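Glycoside hydrolase family 43 (Halothermothrix orenii, PDB 4QQS) hydrolyses O-glycosidic bonds with alpha-L-arabinofuranosidase activity, probably in xylan breakdown. Local coordinates at residues I222-A227 with D296-V301; M208-N213 with W234-G239; D183-N188 with Q192-P197. One frame throughout, in Å; residues are numbered along the deposited sequence.

How the interactions relate
Followed from the N terminus, interaction 3 comes first. It closes a tight loop, joining 183-188 to the start of strand 191-202. Interaction 2 opens next at 208-213, interaction 1 opens at 222-227, and then interaction 2 closes at 234-239. Interaction 1 closes last, at 296-301, so these two cross along the chain. Strands 191-202, 205-212, 221-227 and 235-236 are successive antiparallel neighbours in one sheet of the five-bladed propeller. Interactions 2 and 3 work within that sheet and its loops. They share polar links from Tyr-210 to Glu-185 and from Lys-236 to Asn-194. Interaction 1 joins that sheet to strand 298-302, an outermost strand of the last sheet in the chain.

Interaction 1: residues I222-A227 with D296-V301; sequences IGYAVA and DGILKV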
ATOM      1  N   ILE A 222      -3.732  -5.283   9.882  1.00  6.03           N
ATOM      2  CA  ILE A 222      -4.496  -4.321   9.102  1.00  6.22           C
ATOM      3  C   ILE A 222      -5.799  -3.970   9.791  1.00  6.14           C
ATOM      4  O   ILE A 222      -6.551  -4.857  10.221  1.00  6.99           O
ATOM      5  CB  ILE A 222      -4.791  -4.891   7.695  1.00  6.82           C
ATOM      6  CG1 ILE A 222      -3.469  -5.083   6.947  1.00  9.27           C
ATOM      7  CG2 ILE A 222      -5.747  -3.995   6.924  1.00  7.45           C
ATOM      8  CD1 ILE A 222      -3.568  -5.941   5.709  1.00 10.07           C
ATOM      9  N   GLY A 223      -6.063  -2.666   9.878  1.00  6.13           N
ATOM     10  CA  GLY A 223      -7.330  -2.144  10.341  1.00  6.07           C
ATOM     11  C   GLY A 223      -7.921  -1.215   9.300  1.00  5.60           C
ATOM     12  O   GLY A 223      -7.336  -0.997   8.239  1.00  6.03           O
ATOM     13  N   TYR A 224      -9.064  -0.614   9.627  1.00  5.69           N
ATOM     14  CA  TYR A 224      -9.581   0.456   8.786  1.00  5.86           C
ATOM     15  C   TYR A 224     -10.220   1.567   9.592  1.00  5.79           C
ATOM     16  O   TYR A 224     -10.539   1.410  10.780  1.00  6.02           O
ATOM     17  CB  TYR A 224     -10.552  -0.063   7.708  1.00  6.29           C
ATOM     18  CG  TYR A 224     -11.935  -0.435   8.190  1.00  6.63           C
ATOM     19  CD1 TYR A 224     -12.988   0.453   8.112  1.00  7.59           C
ATOM     20  CD2 TYR A 224     -12.185  -1.695   8.708  1.00  7.23           C
ATOM     21  CE1 TYR A 224     -14.256   0.092   8.528  1.00  8.33           C
ATOM     22  CE2 TYR A 224     -13.447  -2.066   9.116  1.00  7.97           C
ATOM     23  CZ  TYR A 224     -14.475  -1.165   9.034  1.00  8.62           C
ATOM     24  OH  TYR A 224     -15.733  -1.559   9.419  1.00 10.68           O
ATOM     25  N   ALA A 225     -10.419   2.681   8.896  1.00  6.25           N
ATOM     26  CA  ALA A 225     -11.162   3.823   9.383  1.00  5.80           C
ATOM     27  C   ALA A 225     -12.163   4.235   8.324  1.00  6.21           C
ATOM     28  O   ALA A 225     -11.995   3.914   7.148  1.00  6.75           O
ATOM     29  CB  ALA A 225     -10.229   4.982   9.708  1.00  6.43           C
ATOM     30  N   VAL A 226     -13.196   4.956   8.754  1.00  6.42           N
ATOM     31  CA  VAL A 226     -14.273   5.379   7.871  1.00  7.30           C
ATOM     32  C   VAL A 226     -14.446   6.887   7.953  1.00  7.06           C
ATOM     33  O   VAL A 226     -14.324   7.484   9.031  1.00  7.88           O
ATOM     34  CB  VAL A 226     -15.603   4.649   8.168  1.00 10.03           C
ATOM     35  CG1 VAL A 226     -16.148   4.991   9.530  1.00 13.75           C
ATOM     36  CG2 VAL A 226     -16.652   4.930   7.104  1.00 11.30           C
ATOM     37  N   ALA A 227     -14.774   7.485   6.809  1.00  7.24           N
ATOM     38  CA  ALA A 227     -15.030   8.916   6.715  1.00  7.75           C
ATOM     39  C   ALA A 227     -16.181   9.199   5.784  1.00  8.04           C
ATOM     40  O   ALA A 227     -16.468   8.426   4.876  1.00  8.50           O
ATOM     41  CB  ALA A 227     -13.794   9.650   6.219  1.00  7.78           C
ATOM     42  N   ASP A 296     -23.258  -5.464   6.993  1.00 15.31           N
ATOM     43  CA  ASP A 296     -23.744  -4.551   8.025  1.00 17.69           C
ATOM     44  C   ASP A 296     -22.870  -3.298   8.179  1.00 17.55           C
ATOM     45  O   ASP A 296     -22.700  -2.780   9.286  1.00 18.74           O
ATOM     46  CB  ASP A 296     -23.858  -5.268   9.378  1.00 20.05           C
ATOM     47  CG  ASP A 296     -24.803  -6.449   9.337  1.00 22.21           C
ATOM     48  OD1 ASP A 296     -25.936  -6.300   8.830  1.00 23.19           O
ATOM     49  OD2 ASP A 296     -24.404  -7.532   9.815  1.00 23.21           O
ATOM     50  N   GLY A 297     -22.306  -2.807   7.078  1.00 17.79           N
ATOM     51  CA  GLY A 297     -21.494  -1.597   7.114  1.00 17.31           C
ATOM     52  C   GLY A 297     -20.092  -1.804   7.664  1.00 16.11           C
ATOM     53  O   GLY A 297     -19.369  -0.847   7.931  1.00 18.20           O
ATOM     54  N   ILE A 298     -19.731  -3.056   7.879  1.00 13.41           N
ATOM     55  CA  ILE A 298     -18.426  -3.416   8.396  1.00 11.82           C
ATOM     56  C   ILE A 298     -17.621  -4.019   7.250  1.00  9.80           C
ATOM     57  O   ILE A 298     -18.133  -4.845   6.501  1.00  9.82           O
ATOM     58  CB  ILE A 298     -18.565  -4.421   9.564  1.00 12.70           C
ATOM     59  CG1 ILE A 298     -19.361  -3.802  10.711  1.00 14.66           C
ATOM     60  CG2 ILE A 298     -17.204  -4.908  10.028  1.00 13.28           C
ATOM     61  CD1 ILE A 298     -19.706  -4.773  11.805  1.00 16.59           C
ATOM     62  N   LEU A 299     -16.376  -3.576   7.114  1.00  8.95           N
ATOM     63  CA  LEU A 299     -15.447  -4.144   6.165  1.00  8.53           C
ATOM     64  C   LEU A 299     -14.790  -5.387   6.772  1.00  8.56           C
ATOM     65  O   LEU A 299     -14.259  -5.326   7.886  1.00  8.99           O
ATOM     66  CB  LEU A 299     -14.417  -3.083   5.788  1.00  8.75           C
ATOM     67  CG  LEU A 299     -13.381  -3.472   4.744  1.00  8.75           C
ATOM     68  CD1 LEU A 299     -14.038  -3.914   3.439  1.00  9.28           C
ATOM     69  CD2 LEU A 299     -12.427  -2.292   4.501  1.00  9.66           C
ATOM     70  N   LYS A 300     -14.856  -6.508   6.052  1.00  8.97           N
ATOM     71  CA  LYS A 300     -14.422  -7.813   6.547  1.00  9.58           C
ATOM     72  C   LYS A 300     -13.527  -8.512   5.534  1.00  9.49           C
ATOM     73  O   LYS A 300     -13.648  -8.301   4.325  1.00  9.43           O
ATOM     74  CB  LYS A 300     -15.638  -8.706   6.841  1.00 10.37           C
ATOM     75  CG  LYS A 300     -16.629  -8.085   7.800  1.00 11.25           C
ATOM     76  CD  LYS A 300     -17.737  -9.067   8.187  1.00 13.04           C
ATOM     77  CE  LYS A 300     -18.720  -8.455   9.173  1.00 14.95           C
ATOM     78  NZ  LYS A 300     -19.713  -9.454   9.655  1.00 16.40           N
ATOM     79  N   VAL A 301     -12.640  -9.355   6.048  1.00 10.28           N
ATOM     80  CA  VAL A 301     -11.817 -10.226   5.224  1.00 10.38           C
ATOM     81  C   VAL A 301     -12.099 -11.668   5.605  1.00 11.01           C
ATOM     82  O   VAL A 301     -12.129 -12.008   6.790  1.00 12.79           O
ATOM     83  CB  VAL A 301     -10.305  -9.952   5.417  1.00 11.76           C
ATOM     84  CG1 VAL A 301      -9.484 -10.877   4.523  1.00 11.87           C
ATOM     85  CG2 VAL A 301      -9.984  -8.512   5.117  1.00 12.79           C
TER
HETATM   86  O   HOH W   1     -17.536   0.104   9.770  1.00 25.14           O
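The ring of Tyr-224 is the flat group of this contact. Leu-299 CB sits over one face, 3.8 Å from the ring centroid, in a CH-pi contact offset toward the rim. The ring of Tyr-237 meets Tyr-224 from the opposite side, displaced from its centre and with planes at about 15°. A water lies at the hydroxyl edge, in the ring plane.

The closest carbon pair is Tyr-224 CE2 and Leu-299 CB, 3.6 Å apart. With chi1 at -177°, Leu-299 CG swings beside its own carbonyl carbon, and CD2 comes back to 4.2 Å from Tyr-224 CG.

The phenol end is polar. The backbone Leu-299 N donates to Tyr-224 OH at 3.1 Å, a fairly straight bond with an N-H...O angle of 162°. The water touches the same OH and donates to Gly-297 O at 2.8 Å. The hydroxyl is thus tied directly to the strand at Leu-299 and, through the water, to Gly-297 in the loop before it, which should restrict the swing of the ring. The Ile-298 side chain starts away from strand 221-227 and packs on Tyr-237, yet its CG2 still comes to 3.7 Å from Tyr-224 OH.

Strand 221-227 pairs with 205-212 and 235-236. Strand 298-302 is an outermost strand of the four-stranded sheet that also holds 285-295. Tyr-224 therefore bridges two sheets of the five-bladed propeller. Leu-299 also packs on Leu-292 and Phe-294 of strand 285-295 and on Met-209 of strand 205-212.

Interaction 2: residues M208-N213 with W234-G239; sequences MMYSAN and WIKYSG
Met-208 arches over one face of the Trp-234 indole in a Met-aromatic contact, inside one propeller sheet. Its CB meets the six-membered ring, 3.5 Å from Trp-234 CZ3. CG, anti to the backbone N (chi1 -179°), lifts the chain off the ring. SD follows, 5.1 Å from the centroid of the six-membered ring and oblique to it. The bend at chi3 (-62°) then turns the methyl back to the ring. CE ends over the five-membered ring, 3.9 Å from its centroid in a CH-pi contact. Both ends of the methionine thus touch the indole, while Trp-234 NE1 bonds to Pro-230 O. Ile-178 of strand 175-178 touches both side chains.

Further along, Lys-236 crosses the end of Tyr-210 at about a right angle. Its aliphatic chain is extended and runs past the phenol oxygen. Lys-236 NZ hydrogen-bonds to Gln-179 O and Asn-194 OD1 and forms a salt bridge with Glu-185 OE1; Tyr-210 OH bonds to Glu-185 OE2. The lysine charge is probably balanced there by Glu-185. Lys-236 CD and CE each come to 3.3 Å from Tyr-210 OH.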
ATOM      1  N   MET A 208     -10.533   3.644   4.711  1.00  6.21           N
ATOM      2  CA  MET A 208      -9.080   3.640   4.621  1.00  6.11           C
ATOM      3  C   MET A 208      -8.569   2.429   5.376  1.00  5.90           C
ATOM      4  O   MET A 208      -8.668   2.363   6.602  1.00  6.34           O
ATOM      5  CB  MET A 208      -8.482   4.888   5.276  1.00  6.31           C
ATOM      6  CG  MET A 208      -6.948   4.922   5.163  1.00  7.16           C
ATOM      7  SD  MET A 208      -6.155   6.063   6.273  1.00  8.59           S
ATOM      8  CE  MET A 208      -6.889   7.570   5.658  1.00  9.80           C
ATOM      9  N   MET A 209      -8.045   1.468   4.639  1.00  5.93           N
ATOM     10  CA  MET A 209      -7.307   0.368   5.224  1.00  6.16           C
ATOM     11  C   MET A 209      -5.889   0.857   5.529  1.00  5.92           C
ATOM     12  O   MET A 209      -5.349   1.700   4.808  1.00  6.65           O
ATOM     13  CB  MET A 209      -7.300  -0.807   4.249  1.00  6.45           C
ATOM     14  CG  MET A 209      -8.692  -1.308   3.974  1.00  8.34           C
ATOM     15  SD  MET A 209      -8.820  -2.525   2.672  1.00  9.09           S
ATOM     16  CE  MET A 209      -8.299  -3.955   3.626  1.00 10.98           C
ATOM     17  N   TYR A 210      -5.283   0.316   6.581  1.00  5.78           N
ATOM     18  CA  TYR A 210      -3.945   0.747   6.976  1.00  6.07           C
ATOM     19  C   TYR A 210      -3.359  -0.352   7.850  1.00  5.51           C
ATOM     20  O   TYR A 210      -4.074  -1.235   8.330  1.00  6.32           O
ATOM     21  CB  TYR A 210      -3.977   2.099   7.725  1.00  5.95           C
ATOM     22  CG  TYR A 210      -4.650   1.993   9.066  1.00  5.89           C
ATOM     23  CD1 TYR A 210      -6.024   2.102   9.204  1.00  6.33           C
ATOM     24  CD2 TYR A 210      -3.909   1.731  10.213  1.00  6.19           C
ATOM     25  CE1 TYR A 210      -6.629   1.951  10.434  1.00  6.50           C
ATOM     26  CE2 TYR A 210      -4.516   1.574  11.440  1.00  7.01           C
ATOM     27  CZ  TYR A 210      -5.876   1.693  11.552  1.00  6.64           C
ATOM     28  OH  TYR A 210      -6.527   1.568  12.763  1.00  7.39           O
ATOM     29  N   SER A 211      -2.052  -0.265   8.074  1.00  5.53           N
ATOM     30  CA  SER A 211      -1.340  -1.226   8.899  1.00  5.89           C
ATOM     31  C   SER A 211      -0.761  -0.572  10.143  1.00  5.76           C
ATOM     32  O   SER A 211      -0.410   0.620  10.137  1.00  6.34           O
ATOM     33  CB  SER A 211      -0.210  -1.861   8.092  1.00  6.88           C
ATOM     34  OG  SER A 211      -0.732  -2.565   6.972  1.00  7.85           O
ATOM     35  N   ALA A 212      -0.656  -1.350  11.215  1.00  6.03           N
ATOM     36  CA  ALA A 212      -0.079  -0.866  12.461  1.00  6.10           C
ATOM     37  C   ALA A 212       0.804  -1.947  13.076  1.00  6.41           C
ATOM     38  O   ALA A 212       0.766  -3.105  12.655  1.00  7.22           O
ATOM     39  CB  ALA A 212      -1.177  -0.450  13.452  1.00  6.60           C
ATOM     40  N   ASN A 213       1.540  -1.543  14.115  1.00  7.12           N
ATOM     41  CA  ASN A 213       2.606  -2.327  14.728  1.00  8.17           C
ATOM     42  C   ASN A 213       3.813  -2.412  13.807  1.00  8.33           C
ATOM     43  O   ASN A 213       3.813  -1.812  12.731  1.00  8.36           O
ATOM     44  CB  ASN A 213       2.097  -3.677  15.242  1.00  9.19           C
ATOM     45  CG  ASN A 213       0.975  -3.489  16.239  1.00  9.90           C
ATOM     46  OD1 ASN A 213       1.182  -2.897  17.302  1.00 12.45           O
ATOM     47  ND2 ASN A 213      -0.222  -3.914  15.890  1.00 10.31           N
ATOM     48  N   TRP A 234     -11.645  10.912  10.052  1.00  7.79           N
ATOM     49  CA  TRP A 234     -11.491   9.481   9.900  1.00  7.37           C
ATOM     50  C   TRP A 234     -11.645   8.798  11.247  1.00  7.81           C
ATOM     51  O   TRP A 234     -10.879   9.079  12.166  1.00  9.90           O
ATOM     52  CB  TRP A 234     -10.107   9.188   9.316  1.00  7.86           C
ATOM     53  CG  TRP A 234     -10.015   9.523   7.850  1.00  7.04           C
ATOM     54  CD1 TRP A 234      -9.539  10.669   7.262  1.00  7.93           C
ATOM     55  CD2 TRP A 234     -10.448   8.679   6.786  1.00  6.71           C
ATOM     56  NE1 TRP A 234      -9.657  10.571   5.892  1.00  7.74           N
ATOM     57  CE2 TRP A 234     -10.218   9.359   5.577  1.00  7.05           C
ATOM     58  CE3 TRP A 234     -11.047   7.422   6.747  1.00  6.86           C
ATOM     59  CZ2 TRP A 234     -10.532   8.792   4.342  1.00  7.61           C
ATOM     60  CZ3 TRP A 234     -11.374   6.869   5.522  1.00  7.64           C
ATOM     61  CH2 TRP A 234     -11.103   7.542   4.342  1.00  7.86           C
ATOM     62  N   ILE A 235     -12.642   7.913  11.355  1.00  7.21           N
ATOM     63  CA  ILE A 235     -12.995   7.257  12.611  1.00  7.59           C
ATOM     64  C   ILE A 235     -12.697   5.766  12.478  1.00  6.94           C
ATOM     65  O   ILE A 235     -13.242   5.081  11.608  1.00  7.39           O
ATOM     66  CB  ILE A 235     -14.473   7.471  12.973  1.00  9.74           C
ATOM     67  CG1 ILE A 235     -14.826   8.973  13.041  1.00 11.61           C
ATOM     68  CG2 ILE A 235     -14.789   6.762  14.278  1.00 10.83           C
ATOM     69  CD1 ILE A 235     -14.025   9.788  14.048  1.00 13.72           C
ATOM     70  N   LYS A 236     -11.815   5.263  13.330  1.00  7.01           N
ATOM     71  CA  LYS A 236     -11.387   3.873  13.236  1.00  6.60           C
ATOM     72  C   LYS A 236     -12.501   2.908  13.618  1.00  6.57           C
ATOM     73  O   LYS A 236     -13.311   3.160  14.505  1.00  7.62           O
ATOM     74  CB  LYS A 236     -10.156   3.631  14.101  1.00  6.59           C
ATOM     75  CG  LYS A 236      -8.922   4.215  13.478  1.00  7.48           C
ATOM     76  CD  LYS A 236      -7.709   4.211  14.383  1.00  7.08           C
ATOM     77  CE  LYS A 236      -6.504   4.774  13.650  1.00  7.47           C
ATOM     78  NZ  LYS A 236      -5.311   4.837  14.489  1.00  7.18           N
ATOM     79  N   TYR A 237     -12.513   1.771  12.939  1.00  6.46           N
ATOM     80  CA  TYR A 237     -13.413   0.670  13.265  1.00  6.27           C
ATOM     81  C   TYR A 237     -13.086   0.114  14.652  1.00  6.36           C
ATOM     82  O   TYR A 237     -11.942  -0.261  14.948  1.00  6.81           O
ATOM     83  CB  TYR A 237     -13.283  -0.420  12.195  1.00  7.09           C
ATOM     84  CG  TYR A 237     -14.071  -1.671  12.495  1.00  7.35           C
ATOM     85  CD1 TYR A 237     -15.403  -1.607  12.863  1.00  8.22           C
ATOM     86  CD2 TYR A 237     -13.470  -2.919  12.415  1.00  7.58           C
ATOM     87  CE1 TYR A 237     -16.118  -2.753  13.156  1.00  9.19           C
ATOM     88  CE2 TYR A 237     -14.187  -4.083  12.686  1.00  8.70           C
ATOM     89  CZ  TYR A 237     -15.512  -3.992  13.056  1.00  9.30           C
ATOM     90  OH  TYR A 237     -16.233  -5.122  13.351  1.00 10.61           O
ATOM     91  N   SER A 238     -14.101   0.005  15.496  1.00  6.79           N
ATOM     92  CA  SER A 238     -13.896  -0.453  16.859  0.71  7.31           C
ATOM     93  C   SER A 238     -13.386  -1.889  16.938  1.00  7.38           C
ATOM     94  O   SER A 238     -12.723  -2.265  17.906  1.00  8.43           O
ATOM     95  CB  SER A 238     -15.195  -0.338  17.636  0.71  7.75           C
ATOM     96  OG  SER A 238     -16.143  -1.269  17.131  0.71  8.91           O
ATOM     97  N   GLY A 239     -13.694  -2.694  15.919  1.00  7.21           N
ATOM     98  CA  GLY A 239     -13.312  -4.091  15.885  1.00  7.44           C
ATOM     99  C   GLY A 239     -11.988  -4.383  15.206  1.00  7.28           C
ATOM    100  O   GLY A 239     -11.697  -5.538  14.923  1.00  7.96           O
TER

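Interaction 3: residues D183-N188 with Q192-P197; sequences DWEGIN and QWNEGP
The loop at Glu-185 to Asn-188 runs back against the start of strand 191-202, nearly antiparallel, with Gly-186 CA 6.3 Å from Gln-192 CA. Gly-186 takes a positive phi, a conformation that favours glycine, and its O lies 3.4 Å from Gln-192 CG. The Gln-192 chain is extended beyond CG, and NE2 makes a weak bond to Ile-187 O at 3.1 Å; its stronger partner is Asp-189 O. A water joins Glu-185 O to Trp-193 N.

Deeper in, Asn-194 ND2 donates to Glu-185 OE2 at 3.0 Å. The amide comes from above the carboxylate, 70° out of its plane. The same ND2 also donates to Trp-193 O at 3.0 Å, which helps fix the amide's rotation. Glu-185 OE1 also takes the backbone N-H groups of Ser-181 and Gln-182, and Lys-236 joins the Asn-194 and Glu-185 side chains. A leucine in place of Asn-194 would probably leave Lys-236 and Glu-185 each short of one buried polar partner.

Next to this buried polar network on strand 191-202 is Glu-195, the predicted proton donor of the GH43 propeller active site.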
ATOM      1  N   ASP A 183      -5.897   0.453  21.179  1.00  7.59           N
ATOM      2  CA  ASP A 183      -5.063  -0.456  21.950  1.00  8.14           C
ATOM      3  C   ASP A 183      -4.307  -1.457  21.085  1.00  8.14           C
ATOM      4  O   ASP A 183      -3.158  -1.755  21.382  1.00  8.94           O
ATOM      5  CB  ASP A 183      -5.884  -1.196  23.010  1.00  9.58           C
ATOM      6  CG  ASP A 183      -6.329  -0.298  24.097  1.00 13.24           C
ATOM      7  OD1 ASP A 183      -5.505  -0.048  24.998  1.00 15.79           O
ATOM      8  OD2 ASP A 183      -7.486   0.171  24.024  1.00 14.99           O
ATOM      9  N   TRP A 184      -4.940  -1.984  20.037  1.00  8.05           N
ATOM     10  CA  TRP A 184      -4.282  -3.005  19.211  1.00  8.68           C
ATOM     11  C   TRP A 184      -3.064  -2.470  18.449  1.00  8.47           C
ATOM     12  O   TRP A 184      -2.301  -3.264  17.913  1.00  9.11           O
ATOM     13  CB  TRP A 184      -5.272  -3.658  18.214  1.00  8.73           C
ATOM     14  CG  TRP A 184      -5.598  -2.796  17.046  1.00  7.84           C
ATOM     15  CD1 TRP A 184      -6.522  -1.783  17.018  1.00  7.89           C
ATOM     16  CD2 TRP A 184      -5.003  -2.814  15.739  1.00  6.95           C
ATOM     17  NE1 TRP A 184      -6.537  -1.177  15.791  1.00  8.16           N
ATOM     18  CE2 TRP A 184      -5.614  -1.785  14.987  1.00  7.43           C
ATOM     19  CE3 TRP A 184      -4.007  -3.581  15.128  1.00  7.60           C
ATOM     20  CZ2 TRP A 184      -5.291  -1.540  13.657  1.00  7.65           C
ATOM     21  CZ3 TRP A 184      -3.680  -3.305  13.815  1.00  7.84           C
ATOM     22  CH2 TRP A 184      -4.321  -2.305  13.096  1.00  7.24           C
ATOM     23  N   GLU A 185      -2.900  -1.145  18.413  1.00  7.97           N
ATOM     24  CA  GLU A 185      -1.869  -0.488  17.602  1.00  8.28           C
ATOM     25  C   GLU A 185      -0.589  -0.190  18.366  1.00  9.78           C
ATOM     26  O   GLU A 185       0.212   0.625  17.920  1.00 11.06           O
ATOM     27  CB  GLU A 185      -2.404   0.825  17.034  1.00  7.77           C
ATOM     28  CG  GLU A 185      -3.643   0.619  16.210  1.00  7.30           C
ATOM     29  CD  GLU A 185      -4.232   1.907  15.679  1.00  7.50           C
ATOM     30  OE1 GLU A 185      -4.544   2.861  16.425  1.00  9.96           O
ATOM     31  OE2 GLU A 185      -4.386   2.000  14.462  1.00  9.64           O
ATOM     32  N   GLY A 186      -0.381  -0.822  19.512  1.00 10.85           N
ATOM     33  CA  GLY A 186       0.894  -0.700  20.201  1.00 12.37           C
ATOM     34  C   GLY A 186       1.146   0.672  20.784  1.00 11.59           C
ATOM     35  O   GLY A 186       2.259   1.199  20.719  1.00 11.25           O
ATOM     36  N   ILE A 187       0.115   1.231  21.396  1.00 11.61           N
ATOM     37  CA  ILE A 187       0.164   2.604  21.859  1.00 12.10           C
ATOM     38  C   ILE A 187       0.944   2.803  23.159  1.00 13.82           C
ATOM     39  O   ILE A 187       1.050   3.933  23.627  1.00 14.04           O
ATOM     40  CB  ILE A 187      -1.250   3.198  21.976  1.00 12.72           C
ATOM     41  CG1 ILE A 187      -2.151   2.304  22.850  1.00 13.99           C
ATOM     42  CG2 ILE A 187      -1.824   3.407  20.583  1.00 13.26           C
ATOM     43  CD1 ILE A 187      -3.472   2.916  23.238  1.00 14.93           C
ATOM     44  N   ASN A 188       1.510   1.732  23.722  1.00 15.39           N
ATOM     45  CA  ASN A 188       2.432   1.848  24.860  1.00 17.24           C
ATOM     46  C   ASN A 188       3.895   1.607  24.472  1.00 16.61           C
ATOM     47  O   ASN A 188       4.764   1.527  25.345  1.00 17.95           O
ATOM     48  CB  ASN A 188       2.027   0.890  25.983  1.00 19.77           C
ATOM     49  CG  ASN A 188       0.661   1.212  26.550  1.00 22.43           C
ATOM     50  OD1 ASN A 188       0.330   2.375  26.775  1.00 23.21           O
ATOM     51  ND2 ASN A 188      -0.145   0.186  26.765  1.00 23.88           N
ATOM     52  N   GLN A 192       5.716   3.669  17.134  1.00  7.89           N
ATOM     53  CA  GLN A 192       4.318   3.359  16.822  1.00  7.26           C
ATOM     54  C   GLN A 192       4.028   3.711  15.378  1.00  6.84           C
ATOM     55  O   GLN A 192       4.524   4.720  14.864  1.00  7.30           O
ATOM     56  CB  GLN A 192       3.371   4.146  17.732  1.00  8.34           C
ATOM     57  CG  GLN A 192       3.597   3.888  19.213  1.00  9.05           C
ATOM     58  CD  GLN A 192       2.652   4.641  20.097  1.00  9.57           C
ATOM     59  OE1 GLN A 192       1.598   5.092  19.657  1.00 10.93           O
ATOM     60  NE2 GLN A 192       3.006   4.739  21.375  1.00 10.30           N
ATOM     61  N   TRP A 193       3.219   2.887  14.720  1.00  6.54           N
ATOM     62  CA  TRP A 193       2.946   3.056  13.302  1.00  6.34           C
ATOM     63  C   TRP A 193       1.480   2.998  12.924  1.00  5.82           C
ATOM     64  O   TRP A 193       0.766   2.075  13.318  1.00  6.11           O
ATOM     65  CB  TRP A 193       3.609   1.937  12.486  1.00  7.77           C
ATOM     66  CG  TRP A 193       5.084   1.841  12.575  1.00  9.97           C
ATOM     67  CD1 TRP A 193       5.993   2.342  11.710  1.00 12.53           C
ATOM     68  CD2 TRP A 193       5.832   1.138  13.590  1.00 11.30           C
ATOM     69  NE1 TRP A 193       7.259   1.990  12.115  1.00 13.63           N
ATOM     70  CE2 TRP A 193       7.186   1.261  13.274  1.00 13.99           C
ATOM     71  CE3 TRP A 193       5.466   0.409  14.734  1.00 12.34           C
ATOM     72  CZ2 TRP A 193       8.189   0.697  14.071  1.00 15.08           C
ATOM     73  CZ3 TRP A 193       6.448  -0.156  15.511  1.00 14.94           C
ATOM     74  CH2 TRP A 193       7.792   0.000  15.183  1.00 15.74           C
ATOM     75  N   ASN A 194       1.069   3.956  12.093  1.00  5.66           N
ATOM     76  CA  ASN A 194      -0.029   3.757  11.149  1.00  5.98           C
ATOM     77  C   ASN A 194       0.581   4.038   9.778  1.00  6.05           C
ATOM     78  O   ASN A 194       1.102   5.142   9.542  1.00  6.56           O
ATOM     79  CB  ASN A 194      -1.208   4.719  11.355  1.00  6.06           C
ATOM     80  CG  ASN A 194      -2.145   4.392  12.526  1.00  6.19           C
ATOM     81  OD1 ASN A 194      -3.072   5.163  12.762  1.00  6.58           O
ATOM     82  ND2 ASN A 194      -1.939   3.287  13.235  1.00  6.43           N
ATOM     83  N   GLU A 195       0.533   3.052   8.888  1.00  5.82           N
ATOM     84  CA  GLU A 195       1.173   3.215   7.591  1.00  6.05           C
ATOM     85  C   GLU A 195       0.408   2.439   6.531  1.00  5.81           C
ATOM     86  O   GLU A 195      -0.627   1.845   6.796  1.00  5.99           O
ATOM     87  CB  GLU A 195       2.665   2.857   7.655  1.00  7.02           C
ATOM     88  CG  GLU A 195       2.921   1.401   7.973  1.00  8.01           C
ATOM     89  CD  GLU A 195       4.406   1.046   8.150  1.00  9.68           C
ATOM     90  OE1 GLU A 195       5.280   1.930   8.061  1.00 12.22           O
ATOM     91  OE2 GLU A 195       4.699  -0.149   8.366  1.00 11.07           O
ATOM     92  N   GLY A 196       0.890   2.496   5.303  1.00  6.08           N
ATOM     93  CA  GLY A 196       0.238   1.762   4.237  1.00  6.20           C
ATOM     94  C   GLY A 196      -1.234   2.046   3.986  1.00  5.90           C
ATOM     95  O   GLY A 196      -2.022   1.112   3.813  1.00  6.62           O
ATOM     96  N   PRO A 197      -1.632   3.319   3.887  1.00  6.00           N
ATOM     97  CA  PRO A 197      -3.043   3.604   3.580  1.00  6.18           C
ATOM     98  C   PRO A 197      -3.474   3.101   2.204  1.00  6.34           C
ATOM     99  O   PRO A 197      -2.705   3.178   1.243  1.00  7.10           O
ATOM    100  CB  PRO A 197      -3.110   5.135   3.620  1.00  6.60           C
ATOM    101  CG  PRO A 197      -1.706   5.581   3.309  1.00  6.74           C
ATOM    102  CD  PRO A 197      -0.823   4.547   3.982  1.00  6.35           C
TER
HETATM  103  O   HOH W   2       2.297   0.603  16.175  1.00  8.19           O